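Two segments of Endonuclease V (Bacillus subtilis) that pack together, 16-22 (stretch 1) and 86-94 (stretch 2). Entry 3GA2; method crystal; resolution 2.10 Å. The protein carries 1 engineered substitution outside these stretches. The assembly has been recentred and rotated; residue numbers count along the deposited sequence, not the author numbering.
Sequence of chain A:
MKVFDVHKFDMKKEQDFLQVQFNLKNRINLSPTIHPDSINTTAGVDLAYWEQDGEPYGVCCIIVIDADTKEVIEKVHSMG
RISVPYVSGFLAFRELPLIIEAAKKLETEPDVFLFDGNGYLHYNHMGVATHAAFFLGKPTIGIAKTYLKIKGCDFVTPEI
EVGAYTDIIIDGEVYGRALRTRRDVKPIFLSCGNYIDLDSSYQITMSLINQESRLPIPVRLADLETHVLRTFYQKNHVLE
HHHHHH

Stretch 1, residues 16-22: DFLQVQF
Stretch 2, residues 86-94: YVSGFLAFR

Residues 16-22 are one span of a longer α-helix, phi/psi near -60/-45, with Val 20 N bonded to Asp 16 O at 3.2 Å and Gln 21 N to Phe 17 O at 3.1 Å. Against it lies an irregular segment: Val 87 is extended (-130/174), Gly 89 takes 99/16, where a CB would jam against the preceding carbonyl, Phe 90 sits at -135/52, and 91-93 adopt helical angles. Register is set by Phe 17 and Phe 90, whose CA atoms are 7.3 Å apart.

Asp 16 (m) points sideways, out of the contact. Phe 17 is its hub. Its CB points toward stretch 2, and chi1 -61°, chi2 87° place the ring among three side chains. Val 87 (m) puts CG2 over one face of the Phe 17 ring, 3.9 Å from the Phe 17 ring centroid. Phe 90 (chi1 -49°, chi2 93°) forms an offset stack, centroids 4.8 Å apart and planes at 26°; the offset leaves Phe 17 CB above the Phe 90 face, 3.3 Å from Phe 90 CD2. Phe 93 (chi1 -71°, chi2 79°) receives the Phe 17 edge on its face, planes at 83°, with Phe 17 CD2 3.5 Å from Phe 93 CG.

Leu 18 starts away, yet chi1 -91°, between wells, and chi2 -54° bring CD2 to 3.2 Å from Phe 90 CZ, at that ring's edge. Val 20 (t) points toward stretch 2 and sets CG1 3.8 Å from Phe 93 CE2, again at a ring edge; Gln 19 (t) and Phe 22 (m) are out of reach.

Gln 21 (m, t, chi3 -37°) brings NE2 to the edges of both rings, 3.8 Å from Phe 90 CD2 and 3.7 Å from Phe 93 CE1. No direct hydrogen bond joins the stretches; instead Gln 21 NE2 donates to a water O at 3.0 Å, and the same water O donates to Gly 89 O at 2.7 Å. The rule is apolar packing of three aromatic rings, Phe 17 at the hub, with a single water-bridged polar link.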

# COMPACT_ATOMS: atom_id res chain seq x y z
N ASP A 16 17.48 14.88 -3.78
CA ASP A 16 16.49 14.78 -4.85
C ASP A 16 15.21 14.12 -4.34
O ASP A 16 14.11 14.63 -4.56
CB ASP A 16 17.06 13.95 -6.01
CG ASP A 16 18.41 14.45 -6.49
OD1 ASP A 16 18.52 15.63 -6.87
OD2 ASP A 16 19.37 13.64 -6.49
N PHE A 17 15.37 12.99 -3.65
CA PHE A 17 14.23 12.26 -3.12
C PHE A 17 13.43 13.09 -2.11
O PHE A 17 12.20 13.09 -2.13
CB PHE A 17 14.68 10.95 -2.46
CG PHE A 17 15.36 10.00 -3.41
CD1 PHE A 17 16.73 10.09 -3.66
CD2 PHE A 17 14.62 9.03 -4.09
CE1 PHE A 17 17.35 9.23 -4.56
CE2 PHE A 17 15.24 8.16 -4.99
CZ PHE A 17 16.60 8.26 -5.23
N LEU A 18 14.13 13.80 -1.23
CA LEU A 18 13.45 14.62 -0.23
C LEU A 18 12.64 15.74 -0.86
O LEU A 18 11.56 16.09 -0.38
CB LEU A 18 14.46 15.24 0.75
CG LEU A 18 14.78 14.46 2.03
CD1 LEU A 18 13.48 14.13 2.76
CD2 LEU A 18 15.52 13.20 1.68
N GLN A 19 13.16 16.31 -1.94
CA GLN A 19 12.47 17.40 -2.62
C GLN A 19 11.15 16.91 -3.21
O GLN A 19 10.14 17.61 -3.15
CB GLN A 19 13.36 17.98 -3.71
CG GLN A 19 12.89 19.35 -4.19
CD GLN A 19 13.08 20.43 -3.12
OE1 GLN A 19 12.57 21.54 -3.26
NE2 GLN A 19 13.82 20.10 -2.07
N VAL A 20 11.17 15.72 -3.80
CA VAL A 20 9.97 15.15 -4.39
C VAL A 20 8.94 14.87 -3.29
O VAL A 20 7.78 15.23 -3.43
CB VAL A 20 10.28 13.82 -5.14
CG1 VAL A 20 8.99 13.22 -5.69
CG2 VAL A 20 11.25 14.09 -6.29
N GLN A 21 9.38 14.25 -2.20
CA GLN A 21 8.47 13.95 -1.10
C GLN A 21 7.84 15.21 -0.52
O GLN A 21 6.62 15.28 -0.33
CB GLN A 21 9.18 13.21 0.03
CG GLN A 21 9.71 11.84 -0.35
CD GLN A 21 10.19 11.06 0.86
OE1 GLN A 21 10.77 11.62 1.79
NE2 GLN A 21 9.97 9.74 0.83
N PHE A 22 8.67 16.20 -0.23
CA PHE A 22 8.19 17.45 0.35
C PHE A 22 7.19 18.16 -0.55
O PHE A 22 6.26 18.82 -0.07
CB PHE A 22 9.37 18.36 0.70
CG PHE A 22 10.07 17.98 1.98
CD1 PHE A 22 9.36 17.88 3.17
CD2 PHE A 22 11.44 17.73 1.99
CE1 PHE A 22 10.00 17.55 4.36
CE2 PHE A 22 12.09 17.40 3.18
CZ PHE A 22 11.36 17.31 4.37
N TYR A 86 20.92 3.51 -4.14
CA TYR A 86 22.15 4.28 -4.03
C TYR A 86 22.01 5.18 -2.80
O TYR A 86 22.99 5.74 -2.30
CB TYR A 86 22.36 5.13 -5.29
CG TYR A 86 23.79 5.58 -5.54
CD1 TYR A 86 24.86 4.72 -5.28
CD2 TYR A 86 24.07 6.83 -6.08
CE1 TYR A 86 26.18 5.11 -5.55
CE2 TYR A 86 25.38 7.23 -6.36
CZ TYR A 86 26.43 6.36 -6.09
OH TYR A 86 27.72 6.74 -6.36
N VAL A 87 20.78 5.28 -2.31
CA VAL A 87 20.45 6.06 -1.13
C VAL A 87 19.63 5.16 -0.21
O VAL A 87 19.29 4.04 -0.58
CB VAL A 87 19.61 7.31 -1.49
CG1 VAL A 87 20.40 8.21 -2.43
CG2 VAL A 87 18.30 6.88 -2.15
N SER A 88 19.32 5.64 0.99
CA SER A 88 18.54 4.84 1.94
C SER A 88 17.33 5.59 2.49
O SER A 88 17.40 6.78 2.76
CB SER A 88 19.42 4.40 3.12
OG SER A 88 20.32 3.37 2.72
N GLY A 89 16.23 4.86 2.64
CA GLY A 89 15.02 5.47 3.17
C GLY A 89 14.00 5.87 2.13
O GLY A 89 13.09 6.64 2.43
N PHE A 90 14.13 5.36 0.91
CA PHE A 90 13.18 5.71 -0.14
C PHE A 90 12.72 4.51 -0.95
O PHE A 90 12.78 4.52 -2.18
CB PHE A 90 13.78 6.76 -1.08
CG PHE A 90 14.40 7.92 -0.36
CD1 PHE A 90 15.75 7.91 -0.05
CD2 PHE A 90 13.62 9.01 0.02
CE1 PHE A 90 16.33 8.97 0.64
CE2 PHE A 90 14.19 10.08 0.71
CZ PHE A 90 15.55 10.06 1.02
N LEU A 91 12.25 3.48 -0.26
CA LEU A 91 11.78 2.27 -0.91
C LEU A 91 10.71 2.56 -1.96
O LEU A 91 10.75 2.03 -3.07
CB LEU A 91 11.22 1.31 0.13
CG LEU A 91 10.69 -0.02 -0.41
CD1 LEU A 91 11.82 -0.78 -1.10
CD2 LEU A 91 10.11 -0.84 0.73
N ALA A 92 9.74 3.40 -1.60
CA ALA A 92 8.65 3.75 -2.50
C ALA A 92 9.12 4.16 -3.90
O ALA A 92 8.49 3.81 -4.89
CB ALA A 92 7.81 4.86 -1.90
N PHE A 93 10.23 4.90 -3.97
CA PHE A 93 10.73 5.34 -5.27
C PHE A 93 11.17 4.17 -6.15
O PHE A 93 10.98 4.21 -7.37
CB PHE A 93 11.90 6.32 -5.10
CG PHE A 93 11.48 7.67 -4.58
CD1 PHE A 93 11.23 7.86 -3.23
CD2 PHE A 93 11.33 8.75 -5.45
CE1 PHE A 93 10.84 9.11 -2.75
CE2 PHE A 93 10.94 10.00 -4.98
CZ PHE A 93 10.70 10.18 -3.62
N ARG A 94 11.75 3.14 -5.56
CA ARG A 94 12.17 2.01 -6.37
C ARG A 94 11.07 0.97 -6.57
O ARG A 94 11.31 -0.10 -7.13
CB ARG A 94 13.42 1.34 -5.79
CG ARG A 94 13.35 0.95 -4.33
CD ARG A 94 14.61 0.18 -3.95
NE ARG A 94 14.73 -0.02 -2.51
CZ ARG A 94 15.05 0.94 -1.65
NH1 ARG A 94 15.30 2.17 -2.08
NH2 ARG A 94 15.14 0.67 -0.35
O HOH W 1 11.51 8.67 3.15